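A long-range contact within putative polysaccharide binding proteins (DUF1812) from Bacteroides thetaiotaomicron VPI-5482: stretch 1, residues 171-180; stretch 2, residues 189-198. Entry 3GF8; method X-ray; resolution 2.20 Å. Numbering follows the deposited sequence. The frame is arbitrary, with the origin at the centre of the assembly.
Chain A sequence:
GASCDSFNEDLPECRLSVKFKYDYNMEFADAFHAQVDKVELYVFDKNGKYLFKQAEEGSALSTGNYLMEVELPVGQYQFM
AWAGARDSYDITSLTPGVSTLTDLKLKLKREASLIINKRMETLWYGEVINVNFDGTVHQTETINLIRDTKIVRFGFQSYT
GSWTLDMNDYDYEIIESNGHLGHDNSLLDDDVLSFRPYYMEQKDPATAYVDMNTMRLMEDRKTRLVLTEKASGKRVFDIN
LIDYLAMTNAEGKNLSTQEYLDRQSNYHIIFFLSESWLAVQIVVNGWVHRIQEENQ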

# COMPACT_ATOMS: atom_id res chain seq x y z
N ASP A 171 -15.10 15.59 9.50
CA ASP A 171 -14.69 14.22 9.23
C ASP A 171 -13.87 14.10 7.93
O ASP A 171 -14.02 14.91 6.99
N TYR A 172 -13.05 13.05 7.89
CA TYR A 172 -12.03 12.85 6.88
C TYR A 172 -12.13 11.46 6.33
O TYR A 172 -12.16 10.49 7.12
N GLU A 173 -12.16 11.37 5.00
CA GLU A 173 -12.21 10.12 4.30
C GLU A 173 -11.29 10.07 3.08
O GLU A 173 -11.17 11.05 2.34
N ILE A 174 -10.70 8.90 2.87
CA ILE A 174 -10.10 8.52 1.60
C ILE A 174 -11.07 7.45 1.08
O ILE A 174 -11.40 6.51 1.82
N ILE A 175 -11.56 7.62 -0.15
CA ILE A 175 -12.61 6.77 -0.73
C ILE A 175 -12.08 6.05 -1.96
O ILE A 175 -11.63 6.66 -2.88
N GLU A 176 -12.08 4.73 -1.92
CA GLU A 176 -11.61 3.94 -3.03
C GLU A 176 -12.06 2.50 -2.84
O GLU A 176 -12.31 2.07 -1.72
N SER A 177 -12.18 1.77 -3.95
CA SER A 177 -12.52 0.36 -3.93
C SER A 177 -11.26 -0.46 -4.26
O SER A 177 -11.22 -1.27 -5.18
N ASN A 178 -10.22 -0.18 -3.49
CA ASN A 178 -8.91 -0.78 -3.65
C ASN A 178 -8.64 -1.87 -2.63
O ASN A 178 -7.49 -2.21 -2.43
N GLY A 179 -9.68 -2.46 -2.06
CA GLY A 179 -9.50 -3.43 -0.97
C GLY A 179 -9.47 -4.89 -1.39
O GLY A 179 -9.50 -5.78 -0.52
N HIS A 180 -9.39 -5.18 -2.70
CA HIS A 180 -9.43 -6.59 -3.17
C HIS A 180 -8.33 -6.81 -4.24
O HIS A 180 -8.44 -6.33 -5.36
N ASP A 189 -12.69 -6.21 -8.56
CA ASP A 189 -13.94 -5.51 -8.29
C ASP A 189 -14.25 -5.70 -6.81
O ASP A 189 -14.00 -6.77 -6.24
N ASP A 190 -14.76 -4.66 -6.19
CA ASP A 190 -15.01 -4.66 -4.74
C ASP A 190 -15.91 -3.49 -4.44
O ASP A 190 -16.15 -2.66 -5.32
N ASP A 191 -16.48 -3.46 -3.24
CA ASP A 191 -17.17 -2.26 -2.78
C ASP A 191 -16.21 -1.13 -2.62
O ASP A 191 -15.02 -1.36 -2.43
N VAL A 192 -16.75 0.09 -2.70
CA VAL A 192 -16.01 1.30 -2.31
C VAL A 192 -15.94 1.43 -0.79
O VAL A 192 -16.97 1.40 -0.11
N LEU A 193 -14.72 1.61 -0.29
CA LEU A 193 -14.46 1.75 1.11
C LEU A 193 -14.16 3.23 1.46
O LEU A 193 -13.66 3.98 0.61
N SER A 194 -14.53 3.60 2.69
CA SER A 194 -14.23 4.89 3.32
C SER A 194 -13.14 4.70 4.37
O SER A 194 -13.37 4.14 5.44
N PHE A 195 -11.91 5.09 4.03
CA PHE A 195 -10.81 5.00 4.97
C PHE A 195 -10.82 6.26 5.77
O PHE A 195 -10.86 7.35 5.19
N ARG A 196 -10.79 6.13 7.09
CA ARG A 196 -10.90 7.27 7.99
C ARG A 196 -9.79 7.28 8.99
O ARG A 196 -9.18 6.27 9.18
N PRO A 197 -9.55 8.42 9.66
CA PRO A 197 -8.37 8.49 10.52
C PRO A 197 -8.29 7.41 11.59
O PRO A 197 -9.29 7.07 12.20
N TYR A 198 -7.10 6.87 11.78
CA TYR A 198 -6.86 6.04 12.94
C TYR A 198 -6.23 6.85 14.06
O TYR A 198 -6.18 6.39 15.20

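Strand 171-176 pairs antiparallel with strand 193-195, and flanking loop residues extend the contact; together the two stretches bury 790 Å², with Phe-195 covering the most surface, followed by Ser-177 and Asp-190. The backbone ladder sets the register: Ile-174 and Phe-195 exchange two hydrogen bonds (Ile-174 N to Phe-195 O, 2.8 Å; Phe-195 N to Ile-174 O, 2.7 Å), and Glu-176 and Leu-193 form the next such pair. Side chains therefore alternate, Ile-174, Glu-176, Leu-193 and Phe-195 on one face of the sheet, Ile-175 and Ser-194 on the other.

Phe-195 (chi1 m, chi2 84°) lies along the first of these faces. Its CB packs 4.1 Å from Ile-174 CB, itself in an m, t rotamer, while the ring runs toward the C-terminal end of the partner strand so that the carbonyl oxygens of Ile-174 and Glu-176 lie at its edge. Farther on, Phe-195 CE1 comes within 3.3 Å of Asn-178 OD1. The Asn-178 CA-to-CB bond points away from the other stretch, but its p rotamer brings the amide end back to the ring; OD1 is buried there without a polar partner, whereas ND2 is satisfied elsewhere in the structure. Toward the start of the pairing, Tyr-172 CB packs 3.8 Å from Pro-197 CG, while the end of the tyrosine side chain leads away.

On the opposite face the contact is largely polar. Ser-194 (t) donates a very short hydrogen bond from OG to Glu-173 OE1, 2.5 Å. The same carboxylate oxygen takes a salt bridge from Arg-196 NH2 at 3.3 Å, although the hydrogen bond within it is weak. Arg-196, extended through m, t, t, also donates from NE to Ser-194 OG (2.9 Å), which ties the three side chains into a compact cluster. Beside it, Ile-175 CG2 meets Val-192 CG1 at a tight 3.1 Å.

Beyond the paired strands, Ser-177 and Asp-190 both point toward the opposing stretch. Ser-177 (p) contributes mainly its CB, 3.2 Å from Asp-191 O and 3.8 Å from Val-192 CG2; its hydroxyl is hydrogen-bonded elsewhere in the structure. Asp-190 (t) places OD2 3.4 Å from Gly-179 C and 3.6 Å from His-180 CB, and its OD1 accepts from Asp-191 N at 2.8 Å. Gly-179 leaves the room this arrangement needs, since a CB there would clash with Leu-193 CD1 and crowd Asp-190 OD2. His-180 (t) closes the contact, donating from ND1 to Asp-189 O at 3.3 Å with a nearly linear geometry.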

# COMPACT_ATOMS: atom_id res chain seq x y z
CB ASP A 171 -15.91 13.34 9.07
CG ASP A 171 -16.71 13.21 10.34
OD1 ASP A 171 -16.12 13.37 11.46
OD2 ASP A 171 -17.93 12.96 10.19
CB TYR A 172 -10.66 12.99 7.49
CG TYR A 172 -10.49 14.26 8.25
CD1 TYR A 172 -10.95 14.38 9.56
CD2 TYR A 172 -9.92 15.37 7.63
CE1 TYR A 172 -10.81 15.59 10.26
CE2 TYR A 172 -9.73 16.53 8.32
CZ TYR A 172 -10.22 16.65 9.63
OH TYR A 172 -10.05 17.84 10.30
CB GLU A 173 -13.62 9.86 3.76
CG GLU A 173 -14.76 9.97 4.74
CD GLU A 173 -16.08 9.85 4.00
OE1 GLU A 173 -16.50 8.70 3.68
OE2 GLU A 173 -16.66 10.91 3.70
CB ILE A 174 -8.67 7.98 1.79
CG1 ILE A 174 -7.74 9.12 2.27
CG2 ILE A 174 -8.16 7.35 0.51
CD1 ILE A 174 -6.28 8.77 2.45
CB ILE A 175 -13.89 7.59 -1.07
CG1 ILE A 175 -14.43 8.23 0.21
CG2 ILE A 175 -14.96 6.68 -1.77
CD1 ILE A 175 -15.46 9.36 0.03
CB GLU A 176 -10.10 4.02 -3.13
CG GLU A 176 -9.52 3.45 -4.41
CD GLU A 176 -10.19 4.02 -5.64
OE1 GLU A 176 -9.87 5.16 -6.02
OE2 GLU A 176 -11.05 3.32 -6.19
CB SER A 177 -13.65 0.10 -4.93
OG SER A 177 -13.24 0.46 -6.22
CB ASN A 178 -7.80 0.30 -3.59
CG ASN A 178 -7.80 1.12 -2.31
OD1 ASN A 178 -8.72 1.06 -1.50
ND2 ASN A 178 -6.75 1.90 -2.12
CB HIS A 180 -10.82 -6.92 -3.72
CG HIS A 180 -11.15 -8.38 -3.77
ND1 HIS A 180 -12.22 -8.87 -4.48
CD2 HIS A 180 -10.55 -9.46 -3.20
CE1 HIS A 180 -12.28 -10.18 -4.32
NE2 HIS A 180 -11.27 -10.56 -3.57
CB ASP A 189 -15.07 -6.05 -9.17
CG ASP A 189 -14.96 -5.57 -10.63
OD1 ASP A 189 -13.98 -4.87 -10.96
OD2 ASP A 189 -15.83 -5.90 -11.45
CB ASP A 190 -13.68 -4.57 -3.96
CG ASP A 190 -13.83 -4.94 -2.46
OD1 ASP A 190 -14.92 -5.38 -2.03
OD2 ASP A 190 -12.86 -4.77 -1.70
CB ASP A 191 -17.83 -2.52 -1.42
CG ASP A 191 -18.98 -3.49 -1.53
OD1 ASP A 191 -19.81 -3.27 -2.43
OD2 ASP A 191 -19.05 -4.45 -0.75
CB VAL A 192 -16.66 2.55 -2.92
CG1 VAL A 192 -15.94 3.87 -2.46
CG2 VAL A 192 -16.68 2.42 -4.44
CB LEU A 193 -13.28 0.85 1.52
CG LEU A 193 -13.36 -0.64 1.20
CD1 LEU A 193 -12.08 -1.33 1.66
CD2 LEU A 193 -14.63 -1.33 1.78
CB SER A 194 -15.51 5.46 3.97
OG SER A 194 -15.29 6.74 4.56
CB PHE A 195 -9.47 4.84 4.26
CG PHE A 195 -9.35 3.57 3.45
CD1 PHE A 195 -9.85 3.50 2.16
CD2 PHE A 195 -8.72 2.44 3.98
CE1 PHE A 195 -9.73 2.33 1.41
CE2 PHE A 195 -8.58 1.27 3.23
CZ PHE A 195 -9.09 1.22 1.95
CB ARG A 196 -12.22 7.19 8.73
CG ARG A 196 -13.35 7.26 7.77
CD ARG A 196 -14.69 7.30 8.41
NE ARG A 196 -15.67 7.30 7.33
CZ ARG A 196 -16.97 7.50 7.49
NH1 ARG A 196 -17.45 7.76 8.68
NH2 ARG A 196 -17.79 7.48 6.44
CB PRO A 197 -8.49 9.86 11.16
CG PRO A 197 -9.20 10.68 10.09
CD PRO A 197 -10.20 9.73 9.50
CB TYR A 198 -6.06 4.77 12.57
CG TYR A 198 -4.69 5.04 11.98
CD1 TYR A 198 -3.63 5.38 12.80
CD2 TYR A 198 -4.47 4.96 10.61
CE1 TYR A 198 -2.37 5.64 12.29
CE2 TYR A 198 -3.22 5.22 10.09
CZ TYR A 198 -2.17 5.54 10.94
OH TYR A 198 -0.91 5.84 10.46